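Local coordinates for protein scytalidopepsin B (Scytalidium lignicola, PDB 2IFR) that hydrolyses peptide bonds as an acid endopeptidase of the glutamic peptidase family, captured here with a peptide-based transition-state analogue, at residues Glu161-Ser166 against Gly198-Cys203. Sequence-based numbering, arbitrary orientation.
Sequences EFTDCS and GTTVSC
Glu161-Thr163 and Thr200-Cys203 run antiparallel, their axes 4.6 Å apart at 172°. Phe162 and Val201 form a hydrogen-bonded pair: Phe162 N reaches Val201 O at 2.7 Å and Val201 N reaches Phe162 O at 2.9 Å. At Asp164, whose phi and psi are both positive, the ladder breaks, and Cys165 N takes over by bonding Thr199 O at 2.8 Å. A water bridges the two segments at this corner. It accepts the N-H of Asp164 and hydrogen-bonds to the hydroxyls of Thr199 and Thr200, tying the irregular backbone of one segment to two side chains of the other.

Phe162 and Val201 point to the inner face. With CG anti to its own carbonyl carbon (chi1 -65°), the Phe162 ring leans along the strand so that its CD2 edge meets Val201 CB at 4.0 Å, while Val201 O lies at the ring edge, near its plane. The CG2 methyl of Val201 packs against Cys165 SG, also at 4.0 Å; this sulfur, unlike that of Cys203, is in no disulfide. Phe133 covers both Cys165 and Val201, and Ala38 and Val40 of strand 34-42 meet the phenyl ring.

Glu161 and Ser202, a non-hydrogen-bonded pair, turn to the opposite face. The extended glutamate chain passes alongside the serine, and Ser202 OG gives a weak hydrogen bond to Glu161 OE1 at 3.3 Å. Next to them the methyls Thr163 CG2 and Thr200 CG2 touch at 4.1 Å.

Strand 200-205 is further tied to strand 189-197 by the Cys194-Cys203 disulfide. An apolar face turned to the strands across the core and a polar outer face are characteristic of a beta-sandwich, here that of the peptidase A4 family.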
# COMPACT_ATOMS: atom_id res chain seq x y z
N GLU A 161 -4.88 -9.40 5.55
CA GLU A 161 -3.62 -10.10 5.75
C GLU A 161 -2.76 -10.20 4.51
O GLU A 161 -3.22 -10.74 3.44
CB GLU A 161 -3.90 -11.50 6.26
CG GLU A 161 -4.72 -11.49 7.51
CD GLU A 161 -4.71 -12.83 8.21
OE1 GLU A 161 -5.36 -12.90 9.28
OE2 GLU A 161 -4.05 -13.78 7.70
N PHE A 162 -1.53 -9.71 4.62
CA PHE A 162 -0.56 -9.79 3.53
C PHE A 162 0.13 -11.12 3.83
O PHE A 162 0.86 -11.23 4.88
CB PHE A 162 0.45 -8.66 3.65
CG PHE A 162 -0.13 -7.27 3.47
CD1 PHE A 162 -0.19 -6.69 2.20
CD2 PHE A 162 -0.55 -6.52 4.57
CE1 PHE A 162 -0.65 -5.36 2.03
CE2 PHE A 162 -1.02 -5.20 4.42
CZ PHE A 162 -1.06 -4.62 3.14
N THR A 163 -0.09 -12.13 3.00
CA THR A 163 0.52 -13.45 3.23
C THR A 163 1.62 -13.67 2.20
O THR A 163 1.62 -13.00 1.11
CB THR A 163 -0.52 -14.57 3.14
OG1 THR A 163 -1.26 -14.46 1.92
CG2 THR A 163 -1.51 -14.47 4.32
N ASP A 164 2.54 -14.57 2.50
CA ASP A 164 3.68 -14.86 1.64
C ASP A 164 4.40 -13.57 1.29
O ASP A 164 4.75 -13.33 0.08
CB ASP A 164 3.24 -15.55 0.35
CG ASP A 164 2.76 -16.96 0.59
OD1 ASP A 164 3.33 -17.62 1.50
OD2 ASP A 164 1.83 -17.41 -0.12
N CYS A 165 4.61 -12.72 2.30
CA CYS A 165 5.32 -11.47 2.08
C CYS A 165 6.73 -11.82 1.65
O CYS A 165 7.34 -12.82 2.17
CB CYS A 165 5.38 -10.63 3.36
SG CYS A 165 3.73 -10.06 3.87
N SER A 166 7.27 -11.04 0.71
CA SER A 166 8.61 -11.31 0.22
C SER A 166 9.28 -10.00 -0.10
O SER A 166 8.68 -9.12 -0.79
CB SER A 166 8.55 -12.21 -1.03
OG SER A 166 9.81 -12.26 -1.67
N GLY A 198 6.05 -14.46 10.98
CA GLY A 198 6.60 -15.22 9.87
C GLY A 198 6.67 -14.44 8.56
O GLY A 198 7.45 -13.45 8.44
N THR A 199 5.88 -14.83 7.57
CA THR A 199 5.89 -14.10 6.29
C THR A 199 4.51 -13.45 6.14
O THR A 199 4.05 -13.13 4.98
CB THR A 199 6.17 -15.06 5.08
OG1 THR A 199 5.27 -16.17 5.13
CG2 THR A 199 7.61 -15.62 5.15
N THR A 200 3.85 -13.20 7.27
CA THR A 200 2.50 -12.61 7.26
C THR A 200 2.42 -11.28 8.01
O THR A 200 2.97 -11.16 9.15
CB THR A 200 1.47 -13.60 7.89
OG1 THR A 200 1.52 -14.85 7.20
CG2 THR A 200 0.04 -13.04 7.82
N VAL A 201 1.78 -10.28 7.41
CA VAL A 201 1.55 -8.98 8.08
C VAL A 201 0.02 -8.97 8.15
O VAL A 201 -0.71 -8.95 7.08
CB VAL A 201 2.06 -7.77 7.26
CG1 VAL A 201 1.68 -6.45 7.97
CG2 VAL A 201 3.59 -7.84 7.14
N SER A 202 -0.52 -9.00 9.36
CA SER A 202 -1.96 -9.07 9.54
C SER A 202 -2.49 -7.80 10.20
O SER A 202 -2.01 -7.39 11.31
CB SER A 202 -2.29 -10.30 10.38
OG SER A 202 -3.69 -10.37 10.62
N CYS A 203 -3.47 -7.17 9.57
CA CYS A 203 -3.98 -5.93 10.10
C CYS A 203 -5.47 -5.98 10.38
O CYS A 203 -6.30 -6.06 9.42
CB CYS A 203 -3.71 -4.80 9.12
SG CYS A 203 -2.00 -4.24 8.87
O HOH W 1 2.56 -15.91 4.88